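Local coordinates for protein extracellular ligand-binding receptor (Desulfitobacterium hafniense, PDB 4Q6B) that binds leucine and probably serves as the extracellular substrate-binding component of an ABC transporter for amino acids, at residues I129-A134 / E163-A168; E143-Y148 / Q169-V174; Y148-S153 / I203-T208; I173-N178 / D191-F196; D199-A204 / V221-P226. One frame throughout, in Å; residues are numbered along the deposited sequence.

Interaction 1: I129-A134 / E163-A168; sequences IARQLA and EDYARA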
# COMPACT_ATOMS: atom_id res chain seq x y z
N ILE A 129 0.12 9.38 2.29
CA ILE A 129 1.55 9.26 2.04
C ILE A 129 2.09 10.62 1.58
O ILE A 129 3.11 11.10 2.11
CB ILE A 129 1.76 8.18 0.95
CG1 ILE A 129 1.57 6.80 1.60
CG2 ILE A 129 3.13 8.30 0.27
CD1 ILE A 129 1.28 5.67 0.55
N ALA A 130 1.38 11.26 0.65
CA ALA A 130 1.78 12.60 0.14
C ALA A 130 1.83 13.63 1.26
O ALA A 130 2.77 14.41 1.34
CB ALA A 130 0.83 13.08 -0.99
N ARG A 131 0.83 13.60 2.14
CA ARG A 131 0.73 14.55 3.25
C ARG A 131 1.94 14.42 4.19
O ARG A 131 2.54 15.43 4.60
CB ARG A 131 -0.57 14.29 4.00
CG ARG A 131 -0.88 15.31 5.08
CD ARG A 131 -2.34 15.17 5.52
NE ARG A 131 -2.56 14.05 6.45
CZ ARG A 131 -3.22 14.16 7.61
NH1 ARG A 131 -3.37 13.10 8.38
NH2 ARG A 131 -3.71 15.33 8.00
N GLN A 132 2.33 13.19 4.51
CA GLN A 132 3.44 12.99 5.45
C GLN A 132 4.74 13.32 4.78
O GLN A 132 5.65 13.82 5.45
CB GLN A 132 3.48 11.54 5.94
CG GLN A 132 2.25 11.13 6.64
CD GLN A 132 2.24 11.60 8.06
OE1 GLN A 132 3.25 12.10 8.57
NE2 GLN A 132 1.09 11.47 8.72
N LEU A 133 4.85 13.02 3.48
CA LEU A 133 6.09 13.37 2.75
C LEU A 133 6.29 14.87 2.69
O LEU A 133 7.44 15.35 2.87
CB LEU A 133 6.15 12.79 1.32
CG LEU A 133 6.42 11.30 1.23
CD1 LEU A 133 6.04 10.83 -0.17
CD2 LEU A 133 7.89 10.99 1.55
N ALA A 134 5.21 15.63 2.51
CA ALA A 134 5.37 17.08 2.42
C ALA A 134 5.83 17.66 3.75
O ALA A 134 6.70 18.56 3.80
CB ALA A 134 4.08 17.76 1.98
N GLU A 163 1.43 18.22 -4.62
CA GLU A 163 1.55 19.66 -4.88
C GLU A 163 0.73 20.48 -3.85
O GLU A 163 1.19 21.49 -3.32
CB GLU A 163 1.10 19.98 -6.33
CG GLU A 163 1.01 21.48 -6.60
CD GLU A 163 1.38 21.87 -8.04
OE1 GLU A 163 1.32 21.00 -8.94
OE2 GLU A 163 1.73 23.05 -8.25
N ASP A 164 -0.49 20.03 -3.56
CA ASP A 164 -1.36 20.74 -2.62
C ASP A 164 -0.80 20.70 -1.20
O ASP A 164 -0.73 21.73 -0.52
CB ASP A 164 -2.77 20.16 -2.65
CG ASP A 164 -3.47 20.41 -3.98
OD1 ASP A 164 -4.51 19.78 -4.25
OD2 ASP A 164 -2.96 21.23 -4.79
N TYR A 165 -0.35 19.54 -0.75
CA TYR A 165 0.23 19.52 0.60
C TYR A 165 1.57 20.26 0.66
O TYR A 165 1.88 20.94 1.66
CB TYR A 165 0.37 18.10 1.10
CG TYR A 165 -0.94 17.51 1.48
CD1 TYR A 165 -1.70 18.06 2.52
CD2 TYR A 165 -1.43 16.39 0.83
CE1 TYR A 165 -2.92 17.49 2.87
CE2 TYR A 165 -2.63 15.82 1.18
CZ TYR A 165 -3.38 16.37 2.19
OH TYR A 165 -4.60 15.82 2.54
N ALA A 166 2.39 20.14 -0.39
CA ALA A 166 3.69 20.83 -0.42
C ALA A 166 3.45 22.33 -0.36
O ALA A 166 4.11 23.03 0.39
CB ALA A 166 4.48 20.44 -1.68
N ARG A 167 2.41 22.82 -1.04
CA ARG A 167 2.15 24.26 -1.07
C ARG A 167 1.82 24.79 0.32
O ARG A 167 2.27 25.87 0.72
CB ARG A 167 1.04 24.57 -2.08
CG ARG A 167 0.58 26.04 -2.06
CD ARG A 167 -0.64 26.26 -2.97
NE ARG A 167 -0.35 25.87 -4.35
CZ ARG A 167 -1.02 24.93 -5.02
NH1 ARG A 167 -2.03 24.28 -4.45
NH2 ARG A 167 -0.66 24.64 -6.28
N ALA A 168 1.06 24.00 1.09
CA ALA A 168 0.71 24.36 2.46
C ALA A 168 1.92 24.37 3.39
O ALA A 168 1.91 25.02 4.45
CB ALA A 168 -0.36 23.39 2.99

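Interaction 2: E143-Y148 / Q169-V174; sequences ERMVIY and QGITIV. With CA (calcium ion), chain D.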
# COMPACT_ATOMS: atom_id res chain seq x y z
N GLU A 143 12.33 23.75 -0.43
CA GLU A 143 11.52 24.92 -0.77
C GLU A 143 11.03 24.97 -2.20
O GLU A 143 10.01 25.62 -2.48
CB GLU A 143 12.31 26.22 -0.50
CG GLU A 143 12.85 26.29 0.93
CD GLU A 143 13.20 27.69 1.38
OE1 GLU A 143 13.25 28.61 0.54
OE2 GLU A 143 13.41 27.87 2.59
N ARG A 144 11.80 24.41 -3.15
CA ARG A 144 11.52 24.52 -4.59
C ARG A 144 11.70 23.12 -5.20
O ARG A 144 12.81 22.63 -5.25
CB ARG A 144 12.48 25.50 -5.26
CG ARG A 144 12.52 26.90 -4.61
CD ARG A 144 13.00 28.03 -5.54
NE ARG A 144 11.84 28.90 -5.77
CZ ARG A 144 11.47 29.44 -6.93
NH1 ARG A 144 12.20 29.27 -8.04
NH2 ARG A 144 10.37 30.17 -6.98
N MSE A 145 10.62 22.46 -5.62
CA MSE A 145 10.75 21.07 -6.03
C MSE A 145 10.17 20.85 -7.44
O MSE A 145 9.38 21.67 -7.96
CB MSE A 145 10.08 20.13 -5.01
CG MSE A 145 10.84 20.07 -3.67
SE MSE A 145 10.03 18.79 -2.52
CE MSE A 145 10.47 17.15 -3.53
N VAL A 146 10.55 19.73 -8.05
CA VAL A 146 10.03 19.33 -9.37
C VAL A 146 9.21 18.05 -9.21
O VAL A 146 9.53 17.22 -8.38
CB VAL A 146 11.19 19.07 -10.38
CG1 VAL A 146 10.71 18.37 -11.67
CG2 VAL A 146 11.86 20.41 -10.80
N ILE A 147 8.14 17.88 -9.99
CA ILE A 147 7.35 16.64 -9.91
C ILE A 147 7.43 15.95 -11.27
O ILE A 147 7.07 16.55 -12.30
CB ILE A 147 5.87 16.91 -9.55
CG1 ILE A 147 5.73 17.48 -8.13
CG2 ILE A 147 5.02 15.60 -9.63
CD1 ILE A 147 4.28 17.90 -7.83
N TYR A 148 7.89 14.70 -11.29
CA TYR A 148 7.86 13.86 -12.51
C TYR A 148 6.66 12.96 -12.33
O TYR A 148 6.59 12.24 -11.33
CB TYR A 148 9.13 13.00 -12.59
CG TYR A 148 9.20 12.05 -13.78
CD1 TYR A 148 8.83 12.46 -15.06
CD2 TYR A 148 9.71 10.77 -13.62
CE1 TYR A 148 8.93 11.58 -16.19
CE2 TYR A 148 9.83 9.91 -14.70
CZ TYR A 148 9.45 10.31 -15.99
OH TYR A 148 9.54 9.45 -17.06
N GLN A 169 2.98 23.67 3.00
CA GLN A 169 4.22 23.66 3.76
C GLN A 169 5.21 24.75 3.34
O GLN A 169 6.30 24.84 3.87
CB GLN A 169 4.91 22.31 3.66
CG GLN A 169 4.14 21.16 4.26
CD GLN A 169 3.98 21.30 5.75
OE1 GLN A 169 4.94 21.50 6.47
NE2 GLN A 169 2.75 21.22 6.23
N GLY A 170 4.82 25.55 2.36
CA GLY A 170 5.69 26.59 1.80
C GLY A 170 6.64 26.09 0.73
O GLY A 170 7.63 26.77 0.39
N ILE A 171 6.37 24.92 0.18
CA ILE A 171 7.16 24.41 -0.95
C ILE A 171 6.50 24.78 -2.26
O ILE A 171 5.29 24.54 -2.46
CB ILE A 171 7.31 22.87 -0.84
CG1 ILE A 171 8.00 22.51 0.48
CG2 ILE A 171 8.08 22.28 -2.02
CD1 ILE A 171 7.96 21.01 0.75
N THR A 172 7.29 25.39 -3.17
CA THR A 172 6.81 25.77 -4.48
C THR A 172 7.18 24.65 -5.44
O THR A 172 8.31 24.14 -5.38
CB THR A 172 7.55 27.04 -4.92
OG1 THR A 172 7.27 28.09 -3.99
CG2 THR A 172 7.11 27.48 -6.31
N ILE A 173 6.26 24.29 -6.33
CA ILE A 173 6.55 23.35 -7.39
C ILE A 173 7.00 24.18 -8.59
O ILE A 173 6.19 24.87 -9.21
CB ILE A 173 5.33 22.48 -7.75
CG1 ILE A 173 4.86 21.67 -6.52
CG2 ILE A 173 5.66 21.55 -8.93
CD1 ILE A 173 5.99 20.76 -5.89
N VAL A 174 8.29 24.14 -8.91
CA VAL A 174 8.82 25.00 -9.95
C VAL A 174 8.68 24.39 -11.35
O VAL A 174 8.75 25.09 -12.34
CB VAL A 174 10.30 25.40 -9.68
CG1 VAL A 174 10.41 26.15 -8.35
CG2 VAL A 174 11.21 24.16 -9.73
CA CA D . 8.40 29.03 0.52
O HOH W 1 9.14 28.21 -1.81
O HOH W 2 10.67 30.08 0.55
O HOH W 3 5.75 29.34 -0.46
O HOH W 4 9.49 27.97 1.97
O HOH W 5 8.08 31.15 -0.79

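Interaction 3: Y148-S153 / I203-T208; sequences YYTDDS and IAKTAT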
# COMPACT_ATOMS: atom_id res chain seq x y z
N TYR A 148 7.89 14.70 -11.29
CA TYR A 148 7.86 13.86 -12.51
C TYR A 148 6.66 12.96 -12.33
O TYR A 148 6.59 12.24 -11.33
CB TYR A 148 9.13 13.00 -12.59
CG TYR A 148 9.20 12.05 -13.78
CD1 TYR A 148 8.83 12.46 -15.06
CD2 TYR A 148 9.71 10.77 -13.62
CE1 TYR A 148 8.93 11.58 -16.19
CE2 TYR A 148 9.83 9.91 -14.70
CZ TYR A 148 9.45 10.31 -15.99
OH TYR A 148 9.54 9.45 -17.06
N TYR A 149 5.70 12.98 -13.24
CA TYR A 149 4.48 12.23 -12.97
C TYR A 149 3.99 11.43 -14.18
O TYR A 149 4.39 11.73 -15.30
CB TYR A 149 3.36 13.17 -12.47
CG TYR A 149 2.85 14.09 -13.53
CD1 TYR A 149 1.66 13.81 -14.22
CD2 TYR A 149 3.55 15.24 -13.86
CE1 TYR A 149 1.22 14.63 -15.23
CE2 TYR A 149 3.11 16.07 -14.86
CZ TYR A 149 1.95 15.77 -15.53
OH TYR A 149 1.51 16.61 -16.52
N THR A 150 3.16 10.40 -13.96
CA THR A 150 2.51 9.71 -15.06
C THR A 150 1.22 10.43 -15.41
O THR A 150 0.39 10.71 -14.53
CB THR A 150 2.19 8.25 -14.69
OG1 THR A 150 3.42 7.56 -14.44
CG2 THR A 150 1.44 7.55 -15.83
N ASP A 151 1.05 10.75 -16.69
CA ASP A 151 -0.15 11.48 -17.09
C ASP A 151 -1.35 10.54 -17.24
O ASP A 151 -1.92 10.41 -18.34
CB ASP A 151 0.11 12.28 -18.37
CG ASP A 151 -1.01 13.26 -18.67
OD1 ASP A 151 -1.77 13.57 -17.72
OD2 ASP A 151 -1.14 13.70 -19.84
N ASP A 152 -1.74 9.91 -16.13
CA ASP A 152 -2.97 9.12 -16.06
C ASP A 152 -3.69 9.46 -14.74
O ASP A 152 -3.22 10.30 -13.99
CB ASP A 152 -2.73 7.61 -16.23
CG ASP A 152 -1.90 6.99 -15.10
OD1 ASP A 152 -1.63 7.65 -14.07
OD2 ASP A 152 -1.51 5.82 -15.25
N SER A 153 -4.83 8.83 -14.46
CA SER A 153 -5.62 9.28 -13.31
C SER A 153 -4.83 9.11 -12.01
O SER A 153 -4.79 10.03 -11.18
CB SER A 153 -6.96 8.53 -13.24
OG SER A 153 -6.76 7.26 -12.66
N ILE A 203 8.84 11.92 -7.45
CA ILE A 203 8.49 11.04 -8.54
C ILE A 203 7.13 10.41 -8.26
O ILE A 203 7.00 9.55 -7.40
CB ILE A 203 9.55 9.95 -8.68
CG1 ILE A 203 10.94 10.57 -8.84
CG2 ILE A 203 9.23 9.01 -9.83
CD1 ILE A 203 12.10 9.63 -8.59
N ALA A 204 6.14 10.81 -9.04
CA ALA A 204 4.77 10.35 -8.90
C ALA A 204 4.51 9.36 -10.01
O ALA A 204 3.49 9.39 -10.68
CB ALA A 204 3.81 11.51 -8.95
N LYS A 205 5.51 8.56 -10.27
CA LYS A 205 5.45 7.47 -11.21
C LYS A 205 5.77 6.23 -10.40
O LYS A 205 6.60 6.27 -9.51
CB LYS A 205 6.53 7.64 -12.28
CG LYS A 205 6.16 8.51 -13.46
CD LYS A 205 6.86 8.03 -14.72
CE LYS A 205 5.90 8.00 -15.90
NZ LYS A 205 6.04 9.16 -16.83
N THR A 206 5.09 5.14 -10.70
CA THR A 206 5.39 3.87 -10.05
C THR A 206 6.75 3.36 -10.50
O THR A 206 7.23 3.74 -11.55
CB THR A 206 4.33 2.81 -10.36
OG1 THR A 206 4.34 2.53 -11.76
CG2 THR A 206 2.97 3.29 -9.96
N ALA A 207 7.36 2.52 -9.69
CA ALA A 207 8.69 2.02 -9.96
C ALA A 207 8.72 1.21 -11.25
O ALA A 207 9.59 1.40 -12.07
CB ALA A 207 9.19 1.17 -8.81
N THR A 208 7.73 0.34 -11.42
CA THR A 208 7.63 -0.42 -12.68
C THR A 208 7.02 0.37 -13.84
O THR A 208 7.08 -0.07 -14.98
CB THR A 208 6.84 -1.75 -12.55
OG1 THR A 208 5.51 -1.48 -12.09
CG2 THR A 208 7.55 -2.69 -11.60
O HOH W 6 3.22 5.37 -13.12

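Interaction 4: I173-N178 / D191-F196; sequences IVDRFN and DKWQAF. With CA (calcium ion), chain E.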
# COMPACT_ATOMS: atom_id res chain seq x y z
N ILE A 173 6.26 24.29 -6.33
CA ILE A 173 6.55 23.35 -7.39
C ILE A 173 7.00 24.18 -8.59
O ILE A 173 6.19 24.87 -9.21
CB ILE A 173 5.33 22.48 -7.75
CG1 ILE A 173 4.86 21.67 -6.52
CG2 ILE A 173 5.66 21.55 -8.93
CD1 ILE A 173 5.99 20.76 -5.89
N VAL A 174 8.29 24.14 -8.91
CA VAL A 174 8.82 25.00 -9.95
C VAL A 174 8.68 24.39 -11.35
O VAL A 174 8.75 25.09 -12.34
CB VAL A 174 10.30 25.40 -9.68
CG1 VAL A 174 10.41 26.15 -8.35
CG2 VAL A 174 11.21 24.16 -9.73
N ASP A 175 8.46 23.07 -11.43
CA ASP A 175 8.18 22.47 -12.74
C ASP A 175 7.51 21.13 -12.52
O ASP A 175 7.80 20.46 -11.55
CB ASP A 175 9.46 22.29 -13.57
CG ASP A 175 9.20 21.91 -15.03
OD1 ASP A 175 8.11 22.24 -15.60
OD2 ASP A 175 10.13 21.32 -15.65
N ARG A 176 6.61 20.75 -13.40
CA ARG A 176 6.10 19.38 -13.41
C ARG A 176 6.25 18.90 -14.84
O ARG A 176 6.18 19.71 -15.82
CB ARG A 176 4.63 19.31 -12.91
CG ARG A 176 3.63 19.80 -13.92
CD ARG A 176 2.24 19.25 -13.61
NE ARG A 176 1.86 19.45 -12.22
CZ ARG A 176 0.83 18.84 -11.64
NH1 ARG A 176 0.54 19.08 -10.36
NH2 ARG A 176 0.09 17.98 -12.33
N PHE A 177 6.55 17.61 -15.01
CA PHE A 177 6.77 17.05 -16.36
C PHE A 177 6.42 15.56 -16.37
O PHE A 177 6.41 14.91 -15.31
CB PHE A 177 8.20 17.30 -16.88
CG PHE A 177 9.27 16.44 -16.20
CD1 PHE A 177 9.57 16.57 -14.84
CD2 PHE A 177 10.00 15.48 -16.94
CE1 PHE A 177 10.59 15.79 -14.23
CE2 PHE A 177 11.01 14.71 -16.32
CZ PHE A 177 11.29 14.85 -14.97
N ASN A 178 6.10 15.03 -17.56
CA ASN A 178 5.69 13.63 -17.64
C ASN A 178 6.40 12.81 -18.72
O ASN A 178 6.12 11.60 -18.90
CB ASN A 178 4.19 13.55 -17.82
CG ASN A 178 3.72 14.20 -19.11
OD1 ASN A 178 3.14 15.28 -19.09
ND2 ASN A 178 3.95 13.53 -20.23
N ASP A 191 19.23 21.73 -16.50
CA ASP A 191 19.68 23.12 -16.60
C ASP A 191 18.60 24.16 -16.24
O ASP A 191 18.86 25.15 -15.51
CB ASP A 191 20.28 23.39 -17.97
CG ASP A 191 21.70 22.86 -18.10
OD1 ASP A 191 22.37 22.67 -17.07
OD2 ASP A 191 22.16 22.65 -19.25
N LYS A 192 17.38 23.90 -16.70
CA LYS A 192 16.27 24.79 -16.39
C LYS A 192 15.94 24.70 -14.91
O LYS A 192 15.76 25.73 -14.25
CB LYS A 192 15.05 24.42 -17.23
CG LYS A 192 13.83 25.24 -16.87
CD LYS A 192 12.67 24.94 -17.79
CE LYS A 192 12.10 23.56 -17.52
NZ LYS A 192 10.62 23.58 -17.76
N TRP A 193 15.86 23.49 -14.38
CA TRP A 193 15.62 23.30 -12.95
C TRP A 193 16.68 23.97 -12.06
O TRP A 193 16.37 24.53 -11.00
CB TRP A 193 15.55 21.81 -12.64
CG TRP A 193 14.49 21.08 -13.38
CD1 TRP A 193 13.35 21.61 -13.94
CD2 TRP A 193 14.46 19.68 -13.66
NE1 TRP A 193 12.62 20.61 -14.54
CE2 TRP A 193 13.27 19.41 -14.35
CE3 TRP A 193 15.32 18.61 -13.35
CZ2 TRP A 193 12.92 18.12 -14.77
CZ3 TRP A 193 14.97 17.32 -13.77
CH2 TRP A 193 13.81 17.09 -14.49
N GLN A 194 17.94 23.93 -12.47
CA GLN A 194 18.96 24.63 -11.68
C GLN A 194 18.69 26.13 -11.66
O GLN A 194 18.86 26.78 -10.63
CB GLN A 194 20.37 24.34 -12.23
CG GLN A 194 20.79 22.89 -11.97
CD GLN A 194 22.07 22.54 -12.68
OE1 GLN A 194 22.15 21.51 -13.37
NE2 GLN A 194 23.07 23.39 -12.55
N ALA A 195 18.25 26.68 -12.79
CA ALA A 195 17.99 28.11 -12.87
C ALA A 195 16.80 28.50 -11.96
O ALA A 195 16.72 29.64 -11.48
CB ALA A 195 17.74 28.52 -14.35
N PHE A 196 15.90 27.55 -11.73
CA PHE A 196 14.74 27.75 -10.86
C PHE A 196 15.08 27.45 -9.42
O PHE A 196 14.22 27.59 -8.55
CB PHE A 196 13.58 26.79 -11.20
CG PHE A 196 12.88 27.07 -12.49
CD1 PHE A 196 12.87 28.35 -13.04
CD2 PHE A 196 12.24 26.05 -13.16
CE1 PHE A 196 12.22 28.59 -14.23
CE2 PHE A 196 11.59 26.29 -14.36
CZ PHE A 196 11.59 27.57 -14.88
CA CA E . 6.56 21.46 -17.31
O HOH W 7 8.67 20.72 -18.10
O HOH W 8 5.34 22.60 -15.54
O HOH W 9 5.92 19.95 -19.56
O HOH W 10 4.41 21.18 -17.92
O HOH W 11 7.01 23.43 -18.05

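Interaction 5: D199-A204 / V221-P226; sequences DGIFIA and VGIEVP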
# COMPACT_ATOMS: atom_id res chain seq x y z
N ASP A 199 15.55 21.97 -5.49
CA ASP A 199 16.25 21.27 -4.40
C ASP A 199 15.78 19.85 -4.16
O ASP A 199 16.24 19.19 -3.23
CB ASP A 199 16.22 22.10 -3.10
CG ASP A 199 14.82 22.40 -2.61
OD1 ASP A 199 14.61 23.54 -2.09
OD2 ASP A 199 13.93 21.52 -2.69
N GLY A 200 14.86 19.37 -4.98
CA GLY A 200 14.40 17.99 -4.84
C GLY A 200 13.42 17.65 -5.93
O GLY A 200 12.79 18.54 -6.51
N ILE A 201 13.28 16.35 -6.18
CA ILE A 201 12.30 15.83 -7.14
C ILE A 201 11.39 14.81 -6.49
O ILE A 201 11.87 13.83 -5.86
CB ILE A 201 13.00 15.17 -8.35
CG1 ILE A 201 13.86 16.19 -9.06
CG2 ILE A 201 11.97 14.64 -9.35
CD1 ILE A 201 14.89 15.59 -10.07
N PHE A 202 10.08 15.01 -6.65
CA PHE A 202 9.10 14.01 -6.26
C PHE A 202 8.67 13.23 -7.51
O PHE A 202 8.21 13.80 -8.50
CB PHE A 202 7.89 14.67 -5.65
CG PHE A 202 6.86 13.69 -5.20
CD1 PHE A 202 7.13 12.77 -4.23
CD2 PHE A 202 5.63 13.65 -5.84
CE1 PHE A 202 6.18 11.82 -3.84
CE2 PHE A 202 4.66 12.71 -5.46
CZ PHE A 202 4.94 11.80 -4.46
N ILE A 203 8.84 11.92 -7.45
CA ILE A 203 8.49 11.04 -8.54
C ILE A 203 7.13 10.41 -8.26
O ILE A 203 7.00 9.55 -7.40
CB ILE A 203 9.55 9.95 -8.68
CG1 ILE A 203 10.94 10.57 -8.84
CG2 ILE A 203 9.23 9.01 -9.83
CD1 ILE A 203 12.10 9.63 -8.59
N ALA A 204 6.14 10.81 -9.04
CA ALA A 204 4.77 10.35 -8.90
C ALA A 204 4.51 9.36 -10.01
O ALA A 204 3.49 9.39 -10.68
CB ALA A 204 3.81 11.51 -8.95
N VAL A 221 22.89 11.59 -15.80
CA VAL A 221 22.98 13.01 -16.19
C VAL A 221 23.65 13.82 -15.05
O VAL A 221 24.16 14.93 -15.27
CB VAL A 221 21.55 13.51 -16.55
CG1 VAL A 221 21.40 15.01 -16.39
CG2 VAL A 221 21.22 13.08 -17.96
N GLY A 222 23.68 13.23 -13.86
CA GLY A 222 24.39 13.83 -12.73
C GLY A 222 23.49 14.63 -11.82
O GLY A 222 23.95 15.52 -11.09
N ILE A 223 22.20 14.32 -11.81
CA ILE A 223 21.28 15.06 -10.97
C ILE A 223 21.58 14.80 -9.50
O ILE A 223 21.64 13.64 -9.05
CB ILE A 223 19.82 14.71 -11.32
CG1 ILE A 223 19.52 15.20 -12.75
CG2 ILE A 223 18.86 15.32 -10.30
CD1 ILE A 223 18.11 14.97 -13.19
N GLU A 224 21.81 15.87 -8.75
CA GLU A 224 22.40 15.73 -7.42
C GLU A 224 21.34 15.72 -6.30
O GLU A 224 21.56 15.17 -5.21
CB GLU A 224 23.42 16.87 -7.21
CG GLU A 224 24.30 16.73 -5.97
CD GLU A 224 25.45 15.76 -6.20
OE1 GLU A 224 25.53 14.75 -5.44
OE2 GLU A 224 26.26 16.00 -7.13
N VAL A 225 20.17 16.30 -6.59
CA VAL A 225 19.20 16.60 -5.55
C VAL A 225 18.46 15.37 -5.04
O VAL A 225 18.42 14.35 -5.74
CB VAL A 225 18.17 17.61 -6.06
CG1 VAL A 225 18.93 18.86 -6.58
CG2 VAL A 225 17.34 17.00 -7.18
N PRO A 226 17.91 15.45 -3.81
CA PRO A 226 17.18 14.28 -3.30
C PRO A 226 16.03 13.85 -4.17
O PRO A 226 15.33 14.70 -4.73
CB PRO A 226 16.62 14.78 -1.98
CG PRO A 226 17.71 15.72 -1.47
CD PRO A 226 18.18 16.43 -2.74

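Interaction 1: I129-A134 / E163-A168
Arg131 and Tyr165 carry this contact between two helices, 126-139 and 153-168, that pack with nearly aligned directions beside the seven-stranded sheet of a periplasmic-binding-protein alpha/beta domain. Their axes come within 8.5 Å at a crossing angle of -29°, a separation that the small residues Ala130 and Ala134 allow. Tyr165 points toward helix 126-139, its CG anti to the carbonyl carbon, and its ring lies against the aliphatic part of Arg131. CB of Arg131 sits over the middle of the ring, 3.8 Å from its centroid, in a CH-pi contact only 8° from the ring normal. With CG anti to the backbone N (chi1 -173°), the arginine chain continues across the same ring: CG of Arg131 lies against CD1 and CE1 of Tyr165, and CD of Arg131 touches CE1 of Tyr165 at 3.6 Å. Arg131 is modelled in two conformers; the outer end, bent at chi3, is that of one. Both polar ends find partners in the first turn of helix 126-139: Glu128 forms a salt bridge to Arg131, Gln127 a hydrogen bond to the Tyr165 hydroxyl. Ala134 meets the base of the tyrosine, its CB 3.8 Å from CB of Tyr165.

Interaction 2: E143-Y148 / Q169-V174
Arg144 and Met145 pair in parallel with Thr172 and Ile173 in the beta-alpha-beta unit made of strand 144-149, helix 153-168 and the edge strand 172-177. Three backbone hydrogen bonds set the register: Thr172 N to Glu143 O at 2.8 Å, Met145 N to Thr172 O at 2.9 Å, and Val174 N to Met145 O. The first donor is tilted 35° from the carbonyl plane, whereas the other two point nearly along the C=O axis.

Side-chain packing flanks this ladder on both faces. On the face of Met145 and Ile173, CD1 of Ile173 packs against CD1 of Ile147 at 3.9 Å, the two side chains crossing at about a right angle, while CG2 of Ile171 touches CG and SE of Met145, a selenomethionine. On the face of Arg144 and Thr172, CG2 of Val174 meets CG2 of Val146. CG1 of Val174 stands anti to the carbonyl carbon (chi1 -60°), where it lies 3.6 Å above the Arg144 guanidinium plane, offset toward its rim. The NH1 of that guanidinium is hydrogen-bonded to the carbonyl of Phe196.

Metal coordination marks the start of the pairing. Gly170, with positive phi, ends helix 153-168 in a Schellman motif, and its O binds a calcium ion at 2.4 Å; five waters complete the modelled coordination. One of these waters donates to Glu143 O at 2.8 Å and also hydrogen-bonds Thr172 OG1 at 2.9 Å.

Interaction 3: Y148-S153 / I203-T208
Tyr148 and Tyr149 run parallel to Ile203 and Ala204 in the central sheet of this alpha/beta domain, at the C-terminal ends of the two strands. The firm link is Ala204 N to Tyr148 O, 2.7 Å and almost straight; beyond it Thr150 N reaches Ala204 O in a weak bond of 3.4 Å. On the face of Tyr148 and Ile203, Lys205 leans over one face of the Tyr148 ring, its CD 3.5 Å from CE2 of the tyrosine. The lysine chain, bent at chi2, chi3 and chi4, turns its ammonium back to a weak hydrogen bond with Tyr149 O. On the face of Tyr149 and Ala204, CB of Ala204 meets CB of Tyr149 at 3.9 Å.

Farther out, further partners flank the two rings: Tyr148 stacks on Phe177, and Tyr149 makes a cation-pi contact with Arg176. Where the strands give way to loops, a water bridges the separating chains, hydrogen-bonded to Thr150 OG1 at 2.6 Å and accepting from Thr206 N at 3.1 Å.

Interaction 4: I173-N178 / D191-F196
Asp175 extends toward Trp193 and Lys192 with its CG anti to the backbone N (chi1 -170°), while Trp193 places its CG anti to the carbonyl carbon (chi1 -59°). The indole NE1 donates to the anti lone pair of Asp175 OD2 at 2.8 Å, with that oxygen almost in the ring plane. Lys192 NZ approaches the same oxygen at 3.1 Å, a salt bridge whose hydrogen bond is weak. The other oxygen, OD1, binds a calcium ion at 2.4 Å, joined by Arg176 O and five waters; one of these waters also donates to OD2. The contact thus fastens helix 183-195 antiparallel across edge strand 172-177, one layer of the alpha/beta sandwich. Farther along the strand, CZ2 of Trp193 sits 3.3 Å above one face of the Phe177 ring, toward its rim, with the ring planes 51° apart. CB of Phe196 packs on CG2 of Val174, 3.8 Å away, and the phenylalanine CE2 comes to 3.7 Å from Val174 O.

Interaction 5: D199-A204 / V221-P226
Ile201 reaches from its strand toward Ile223 and Val225, with CG1 anti to the carbonyl carbon and beside the backbone N (chi1 -61°). From CB, which carries both branches, the longer one leads across the contact. Its CG1 lies 4.0 Å from CG2 of Val225. The tip, CD1, meets two methyl groups, CG2 of Ile223 at 4.0 Å and CG2 of Val225; the isoleucine crosses each of these side chains at about a right angle. Ile223 in turn touches Trp193 of helix 183-195, and Phe214 of helix 207-221 also packs on Ile201. This places the isoleucine beneath the crossover of a beta-alpha-beta unit, in which strand 200-204 is followed by helix 207-221 and then by the parallel strand 227-229. The loop 222-226 makes the return: Gly222, with positive phi, is the C-prime residue of the Schellman motif that ends the helix, and Pro226 delivers the chain to the sheet. There Ile201 N donates to Pro226 O at 3.0 Å, with an N-H...O angle of 168°. Gly200 CA adds a CA-H...O contact to the same oxygen at 3.4 Å. One peptide earlier, Asp199 O lies 3.4 Å from CD of Pro226.

In the fold
Four of the five contacts involve one sheet: interactions 2 and 3 pair strand 144-149 with its neighbours on either side, interaction 4 lays a helix on edge strand 172-177, and interaction 5 brings a loop back to strand 200-204. Interaction 1 instead joins two helices covering the sheet, and a salt bridge from Glu163 to Arg176 ties it to interaction 4. Interactions 1 and 3 are buried; 2, 4 and 5 are partly exposed, and calcium is bound in 2 and 4. Chemistry follows place: backbone bonds in 2 and 3, one such bond plus aliphatic packing in 5, a charged and aromatic cluster in 4, and CH-pi packing without cross-segment hydrogen bonds in 1.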